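Local coordinates for 3-oxoacyl-[acyl-carrier-protein] synthase, mitochondrial (Arabidopsis thaliana, PDB 2IX4) that catalyses the condensation steps of mitochondrial fatty acid synthesis, adding two carbons from malonyl-ACP to a growing acyl chain, at residues A[42-46]-A[131-135]; A[105-110]-A[166-170]. All coordinates share one frame; numbering follows the deposited sequence.

Contact 1: residues A[42-46]-A[131-135]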
# COMPACT_ATOMS: atom_id res chain seq x y z
N MET A 42 25.18 5.56 -4.35
CA MET A 42 26.11 4.72 -3.60
C MET A 42 27.24 5.51 -2.92
O MET A 42 28.40 5.10 -2.95
CB MET A 42 26.69 3.63 -4.50
CG MET A 42 25.71 2.52 -4.85
SD MET A 42 26.34 1.37 -6.09
CE MET A 42 27.78 0.69 -5.27
N LYS A 43 26.89 6.63 -2.29
CA LYS A 43 27.88 7.48 -1.62
C LYS A 43 28.68 6.77 -0.52
O LYS A 43 29.81 7.14 -0.22
CB LYS A 43 27.24 8.77 -1.07
CG LYS A 43 26.28 8.57 0.09
CD LYS A 43 25.58 9.87 0.46
CE LYS A 43 24.74 9.72 1.72
NZ LYS A 43 23.63 8.75 1.52
N SER A 44 28.08 5.73 0.08
CA SER A 44 28.72 4.97 1.16
C SER A 44 29.64 3.85 0.66
O SER A 44 30.25 3.15 1.46
CB SER A 44 27.66 4.39 2.10
OG SER A 44 26.88 3.40 1.46
N PHE A 45 29.74 3.70 -0.66
CA PHE A 45 30.61 2.69 -1.26
C PHE A 45 31.86 3.33 -1.87
O PHE A 45 31.83 4.51 -2.23
CB PHE A 45 29.86 1.89 -2.33
CG PHE A 45 28.77 1.01 -1.78
CD1 PHE A 45 27.48 1.52 -1.58
CD2 PHE A 45 29.01 -0.33 -1.49
CE1 PHE A 45 26.46 0.71 -1.08
CE2 PHE A 45 28.00 -1.15 -0.99
CZ PHE A 45 26.72 -0.62 -0.78
N ASP A 46 32.94 2.56 -1.99
CA ASP A 46 34.16 3.08 -2.62
C ASP A 46 34.00 3.19 -4.14
O ASP A 46 33.08 2.61 -4.72
CB ASP A 46 35.40 2.28 -2.21
CG ASP A 46 35.38 0.83 -2.69
OD1 ASP A 46 34.72 0.53 -3.70
OD2 ASP A 46 36.07 -0.00 -2.06
N VAL A 131 19.91 -0.60 1.12
CA VAL A 131 21.23 -1.01 0.63
C VAL A 131 22.34 -0.51 1.57
O VAL A 131 23.26 -1.27 1.91
CB VAL A 131 21.47 -0.54 -0.84
CG1 VAL A 131 22.94 -0.63 -1.22
CG2 VAL A 131 20.63 -1.38 -1.80
N GLU A 132 22.24 0.75 1.98
CA GLU A 132 23.20 1.33 2.93
C GLU A 132 23.22 0.58 4.26
O GLU A 132 24.28 0.33 4.83
CB GLU A 132 22.91 2.82 3.17
CG GLU A 132 23.30 3.71 2.00
CD GLU A 132 23.43 5.19 2.38
OE1 GLU A 132 23.16 5.56 3.54
OE2 GLU A 132 23.82 5.99 1.49
N ALA A 133 22.03 0.21 4.75
CA ALA A 133 21.89 -0.55 5.99
C ALA A 133 22.45 -1.97 5.86
O ALA A 133 23.11 -2.47 6.77
CB ALA A 133 20.44 -0.58 6.43
N ALA A 134 22.18 -2.61 4.72
CA ALA A 134 22.68 -3.96 4.44
C ALA A 134 24.21 -3.99 4.34
O ALA A 134 24.84 -4.99 4.70
CB ALA A 134 22.05 -4.51 3.18
N GLN A 135 24.79 -2.89 3.87
CA GLN A 135 26.24 -2.73 3.82
C GLN A 135 26.86 -2.77 5.22
O GLN A 135 27.96 -3.28 5.41
CB GLN A 135 26.61 -1.42 3.11
CG GLN A 135 28.10 -1.24 2.82
CD GLN A 135 28.46 0.18 2.43
OE1 GLN A 135 27.62 1.08 2.46
NE2 GLN A 135 29.72 0.39 2.06
O HOH W 1 25.23 4.40 -0.37
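The carboxamide of Q135 spans S44 with both of its polar atoms. Q135 NE2 donates to the backbone O of S44 at 2.9 Å, a nearly straight bond of 168° that reaches the oxygen from above its carbonyl plane. Q135 OE1 accepts the hydroxyl proton of S44 OG at 2.6 Å, in the carbonyl plane of the amide. The amide stacks over one face of the F45 ring, offset toward its rim, the two planes only 3° apart, so it is held flat as well as bonded. CG of Q135 stands anti to the backbone N (chi1 -171°), and the extended chain carries the amide across to this ring. E139 takes a further hydrogen bond from NE2. The segment 42-46 holds a type I turn from M42 to F45, closed by F45 N to M42 O, and it packs on helix 127-138 at the dimer interface, where F45 also touches C138 of the second subunit. With an alanine here, S44 O is likely to lose its NE2 donor, S44 OG its OE1 acceptor, and the F45 face its cover. One turn earlier on the helix, E132 OE2 meets K43 NZ in a salt bridge of 2.8 Å, using its syn lone pair. A water bridges S44 OG and E132 OE2, though it has more acceptors nearby than protons to give. V131 CG1 lies at the edge of the F45 ring, 3.8 Å from F45 CE1.

Contact 2: residues A[105-110]-A[166-170]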
# COMPACT_ATOMS: atom_id res chain seq x y z
N TRP A 105 -6.37 25.51 0.17
CA TRP A 105 -6.83 24.69 1.29
C TRP A 105 -5.73 24.49 2.33
O TRP A 105 -5.00 23.50 2.31
CB TRP A 105 -7.38 23.34 0.81
CG TRP A 105 -8.11 22.59 1.90
CD1 TRP A 105 -7.72 21.43 2.50
CD2 TRP A 105 -9.34 22.98 2.53
NE1 TRP A 105 -8.64 21.06 3.46
CE2 TRP A 105 -9.64 21.99 3.50
CE3 TRP A 105 -10.22 24.06 2.37
CZ2 TRP A 105 -10.78 22.05 4.30
CZ3 TRP A 105 -11.36 24.12 3.17
CH2 TRP A 105 -11.63 23.12 4.12
N LEU A 106 -5.61 25.46 3.23
CA LEU A 106 -4.71 25.36 4.36
C LEU A 106 -5.51 25.70 5.62
O LEU A 106 -5.28 26.75 6.23
CB LEU A 106 -3.51 26.31 4.18
CG LEU A 106 -2.61 26.07 2.95
CD1 LEU A 106 -1.79 27.31 2.61
CD2 LEU A 106 -1.72 24.85 3.14
N PRO A 107 -6.46 24.83 6.01
CA PRO A 107 -7.37 25.17 7.09
C PRO A 107 -6.68 25.33 8.44
O PRO A 107 -5.71 24.63 8.73
CB PRO A 107 -8.34 23.99 7.13
CG PRO A 107 -7.59 22.86 6.54
CD PRO A 107 -6.72 23.47 5.48
N THR A 108 -7.17 26.27 9.24
CA THR A 108 -6.67 26.48 10.59
C THR A 108 -7.62 25.88 11.62
O THR A 108 -7.22 25.56 12.74
CB THR A 108 -6.49 27.98 10.89
OG1 THR A 108 -7.72 28.66 10.64
CG2 THR A 108 -5.39 28.57 10.01
N GLU A 109 -8.89 25.73 11.23
CA GLU A 109 -9.93 25.23 12.12
C GLU A 109 -9.86 23.71 12.24
O GLU A 109 -9.69 23.02 11.23
CB GLU A 109 -11.31 25.67 11.63
CG GLU A 109 -11.56 27.18 11.70
CD GLU A 109 -11.73 27.69 13.12
OE1 GLU A 109 -11.28 28.83 13.40
OE2 GLU A 109 -12.31 26.97 13.96
N GLU A 110 -9.99 23.21 13.46
CA GLU A 110 -9.90 21.77 13.72
C GLU A 110 -11.00 20.98 13.00
O GLU A 110 -10.77 19.86 12.56
CB GLU A 110 -9.92 21.47 15.23
CG GLU A 110 -8.61 21.77 15.96
CD GLU A 110 -7.46 20.86 15.54
OE1 GLU A 110 -7.69 19.66 15.26
OE2 GLU A 110 -6.31 21.35 15.50
N TYR A 166 0.28 19.63 7.89
CA TYR A 166 -0.90 20.48 7.77
C TYR A 166 -1.96 20.23 8.84
O TYR A 166 -2.96 20.95 8.92
CB TYR A 166 -1.49 20.37 6.36
CG TYR A 166 -0.48 20.63 5.27
CD1 TYR A 166 0.13 19.57 4.59
CD2 TYR A 166 -0.10 21.93 4.94
CE1 TYR A 166 1.08 19.81 3.60
CE2 TYR A 166 0.84 22.17 3.95
CZ TYR A 166 1.43 21.11 3.29
OH TYR A 166 2.36 21.35 2.32
N GLY A 167 -1.74 19.21 9.67
CA GLY A 167 -2.66 18.87 10.75
C GLY A 167 -3.90 18.16 10.25
O GLY A 167 -4.97 18.30 10.83
N PHE A 168 -3.75 17.40 9.16
CA PHE A 168 -4.88 16.72 8.54
C PHE A 168 -5.20 15.42 9.28
O PHE A 168 -4.38 14.50 9.32
CB PHE A 168 -4.61 16.46 7.05
CG PHE A 168 -4.55 17.71 6.20
CD1 PHE A 168 -3.86 17.71 4.99
CD2 PHE A 168 -5.17 18.89 6.62
CE1 PHE A 168 -3.80 18.86 4.20
CE2 PHE A 168 -5.11 20.05 5.83
CZ PHE A 168 -4.43 20.03 4.62
N GLN A 169 -6.40 15.36 9.85
CA GLN A 169 -6.79 14.27 10.74
C GLN A 169 -7.92 13.39 10.20
O GLN A 169 -8.50 12.59 10.93
CB GLN A 169 -7.14 14.81 12.13
CG GLN A 169 -5.98 15.52 12.81
CD GLN A 169 -6.43 16.46 13.90
OE1 GLN A 169 -6.88 16.03 14.96
NE2 GLN A 169 -6.30 17.76 13.66
N GLY A 170 -8.22 13.54 8.91
CA GLY A 170 -9.11 12.62 8.21
C GLY A 170 -8.37 11.33 7.92
O GLY A 170 -7.27 11.12 8.44
O HOH W 2 -3.81 23.20 7.53
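Q169 NE2 donates to E110 OE1 at 2.8 Å, meeting it on the syn side of the carboxylate. The E110 chain is bent at chi2 (-67°), which turns the carboxylate back toward Q169. Q169 NE2 also donates to G167 O at 3.2 Å. Farther along the segments, the ring edge of F168 meets P107, with F168 CE2 3.8 Å from P107 CD. That CD also lies over one face of the W105 indole. Y166 CB covers the centre of one face of the F168 ring. The F168 and W105 rings are near parallel but slid apart, with F168 CZ 4.2 Å from W105 CD1. L106 CD2 rests 3.8 Å from Y166 CE2. A water donates to P107 O and Y166 O. Both segments are connecting loops of the thiolase-like fold: 105-110 leads from helix 87-102 into helix 110-114, while the other segment follows helix 157-166 and leads to strand 172-173. Further out, T116 forms a hydrogen bond with W105 NE1, and D97 with Y166 OH. L100 packs on W105, Y166 and F168; V118 and V202 of the central sheet touch F168. K294 of the second subunit forms a salt bridge with E110 OE1 and a hydrogen bond with Q169 OE1.

Overall arrangement
The two contacts lie well apart, their centres about 39 Å from each other, with no touch between them. Both are partly buried, far from the chain centre, away from the active-site residues, the hexanoic acid pocket and the potassium site, and in reach of the second subunit. They share no element. Contact 1 sets a loop against a helix, while contact 2 joins two loops at the ends of helices near the central sheet. Contact 1 is richer in polar bonds, with a salt bridge and two further hydrogen bonds, alongside one ring and its amide stack. Contact 2 has one direct hydrogen bond and more aromatic and aliphatic packing. The second subunit adds apolar packing at contact 1, but charged and polar bonds at contact 2.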